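Local structure of lactate dehydrogenase, adjacent gene encodes predicted malate dehydrogenase (Cryptosporidium parvum, 2FN7) at residues L149-F154 against A171-G176. The protein probably catalyses the reversible, NAD-dependent interconversion of (S)-lactate and pyruvate. Sequence-based numbering, arbitrary orientation.
Sequences LDSSRF and ANVIGG. With LAC (lactic acid), chain D.
Val-173 packs against Asp-150 and Phe-154 where helix 147-162 lies beside strand 169-174, in the alpha/beta C-terminal domain of the LDH/MDH fold. This side of the helix is tightly filled. CG1 of Val-173 sits 3.6 Å from CB of Asp-150. CG2 of Val-173 rests near the Asp-150 carbonyl and lies 3.8 Å from CB of Phe-154. The Phe-154 side chain, with CG anti to the backbone N (chi1 -174°), extends toward the strand and ends beside Ala-171 and Asn-172. There CD2 of Phe-154 meets CB of Ala-171 at 3.7 Å, and the ring edge faces Asn-172 O. Ile-212 and Thr-216 of helix 206-217 also pack on this ring. One hydrogen bond joins the segments: Val-173 N gives its hydrogen to Ser-151 OG, with a bent angle of 138°. The same OG also bonds to Gly-147 O one helical turn back. The looser edge is at Asn-172, which is partly exposed and whose CB points away from the helix. The carboxylate of Asp-150 leaves the packed layer and binds His-177 ND1 through OD2. His-177, the predicted proton acceptor, bonds to the lactate through NE2, consistent with the Asp-His pair of this family. Arg-153 leads away from the strand to the same ligand. Its chain is extended from CG to NE, and CD1 of Leu-149 lies over one guanidinium face, toward its rim. The guanidinium grips the lactate carboxylate with two bonds, NH1 to OXT at 2.9 Å and NH2 to O at 3.0 Å, the latter oxygen lying in the guanidinium plane.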
loop_
_atom_site.group_PDB
_atom_site.type_symbol
_atom_site.label_atom_id
_atom_site.label_comp_id
_atom_site.label_asym_id
_atom_site.label_seq_id
_atom_site.Cartn_x
_atom_site.Cartn_y
_atom_site.Cartn_z
ATOM N N LEU A 149 1.455 -4.602 -16.184
ATOM C CA LEU A 149 2.459 -5.155 -15.238
ATOM C C LEU A 149 3.709 -5.802 -15.979
ATOM O O LEU A 149 4.898 -5.682 -15.535
ATOM C CB LEU A 149 1.793 -6.243 -14.358
ATOM C CG LEU A 149 2.648 -7.225 -13.613
ATOM C CD1 LEU A 149 3.395 -6.430 -12.578
ATOM C CD2 LEU A 149 1.828 -8.388 -12.985
ATOM N N ASP A 150 3.412 -6.499 -17.085
ATOM C CA ASP A 150 4.484 -7.123 -17.852
ATOM C C ASP A 150 5.364 -6.003 -18.499
ATOM O O ASP A 150 6.593 -6.025 -18.391
ATOM C CB ASP A 150 3.898 -8.056 -18.905
ATOM C CG ASP A 150 3.260 -9.325 -18.280
ATOM O OD1 ASP A 150 3.802 -9.848 -17.248
ATOM O OD2 ASP A 150 2.251 -9.827 -18.870
ATOM N N SER A 151 4.709 -4.979 -19.034
ATOM C CA SER A 151 5.423 -3.879 -19.651
ATOM C C SER A 151 6.158 -3.048 -18.611
ATOM O O SER A 151 7.292 -2.621 -18.864
ATOM C CB SER A 151 4.474 -2.991 -20.441
ATOM O OG SER A 151 3.783 -3.704 -21.455
ATOM N N SER A 152 5.583 -2.868 -17.396
ATOM C CA SER A 152 6.307 -2.069 -16.408
ATOM C C SER A 152 7.568 -2.807 -16.012
ATOM O O SER A 152 8.662 -2.189 -15.776
ATOM C CB SER A 152 5.501 -1.814 -15.140
ATOM O OG SER A 152 4.374 -1.036 -15.469
ATOM N N ARG A 153 7.434 -4.116 -15.940
ATOM C CA ARG A 153 8.576 -4.937 -15.615
ATOM C C ARG A 153 9.673 -4.846 -16.766
ATOM O O ARG A 153 10.863 -4.705 -16.472
ATOM C CB ARG A 153 8.127 -6.382 -15.429
ATOM C CG ARG A 153 7.525 -6.705 -14.071
ATOM C CD ARG A 153 6.679 -8.006 -14.087
ATOM N NE ARG A 153 6.199 -8.323 -12.741
ATOM C CZ ARG A 153 5.474 -9.379 -12.426
ATOM N NH1 ARG A 153 5.130 -10.270 -13.373
ATOM N NH2 ARG A 153 5.048 -9.506 -11.127
ATOM N N PHE A 154 9.245 -4.910 -18.034
ATOM C CA PHE A 154 10.156 -4.873 -19.197
ATOM C C PHE A 154 10.840 -3.447 -19.186
ATOM O O PHE A 154 12.125 -3.318 -19.223
ATOM C CB PHE A 154 9.249 -5.179 -20.461
ATOM C CG PHE A 154 9.982 -5.338 -21.801
ATOM C CD1 PHE A 154 11.243 -5.850 -21.875
ATOM C CD2 PHE A 154 9.342 -4.995 -22.993
ATOM C CE1 PHE A 154 11.867 -6.026 -23.073
ATOM C CE2 PHE A 154 9.958 -5.173 -24.207
ATOM C CZ PHE A 154 11.245 -5.699 -24.242
ATOM N N ALA A 171 8.061 0.677 -24.056
ATOM C CA ALA A 171 8.268 -0.760 -24.334
ATOM C C ALA A 171 6.960 -1.516 -24.009
ATOM O O ALA A 171 6.358 -1.241 -22.946
ATOM C CB ALA A 171 9.416 -1.321 -23.457
ATOM N N ASN A 172 6.508 -2.393 -24.908
ATOM C CA ASN A 172 5.294 -3.159 -24.745
ATOM C C ASN A 172 5.528 -4.655 -24.664
ATOM O O ASN A 172 6.494 -5.181 -25.275
ATOM C CB ASN A 172 4.378 -2.948 -25.917
ATOM C CG ASN A 172 3.747 -1.616 -25.907
ATOM O OD1 ASN A 172 3.934 -0.788 -26.857
ATOM N ND2 ASN A 172 2.954 -1.354 -24.843
ATOM N N VAL A 173 4.650 -5.335 -23.921
ATOM C CA VAL A 173 4.665 -6.795 -23.814
ATOM C C VAL A 173 3.300 -7.115 -24.327
ATOM O O VAL A 173 2.351 -6.485 -23.908
ATOM C CB VAL A 173 4.845 -7.319 -22.375
ATOM C CG1 VAL A 173 4.667 -8.857 -22.359
ATOM C CG2 VAL A 173 6.276 -7.096 -21.915
ATOM N N ILE A 174 3.176 -8.054 -25.263
ATOM C CA ILE A 174 1.881 -8.381 -25.820
ATOM C C ILE A 174 1.619 -9.890 -25.757
ATOM O O ILE A 174 2.488 -10.622 -25.373
ATOM C CB ILE A 174 1.859 -7.913 -27.229
ATOM C CG1 ILE A 174 3.010 -8.595 -27.989
ATOM C CG2 ILE A 174 1.952 -6.382 -27.275
ATOM C CD1 ILE A 174 2.897 -8.272 -29.430
ATOM N N GLY A 175 0.450 -10.376 -26.158
ATOM C CA GLY A 175 0.213 -11.834 -26.053
ATOM C C GLY A 175 -0.411 -12.200 -24.685
ATOM O O GLY A 175 -0.745 -11.301 -23.920
ATOM N N GLY A 176 -0.595 -13.477 -24.352
ATOM C CA GLY A 176 -1.209 -13.834 -23.073
ATOM C C GLY A 176 -0.195 -13.694 -21.949
ATOM O O GLY A 176 1.003 -13.780 -22.174
HETATM C C LAC D . 2.513 -12.113 -12.074
HETATM C CA LAC D . 1.426 -12.914 -11.532
HETATM C CB LAC D . 1.771 -14.350 -10.861
HETATM O O LAC D . 3.199 -11.853 -10.958
HETATM O OHN LAC D . 0.544 -13.150 -12.634
HETATM O OXT LAC D . 2.802 -11.945 -13.214
#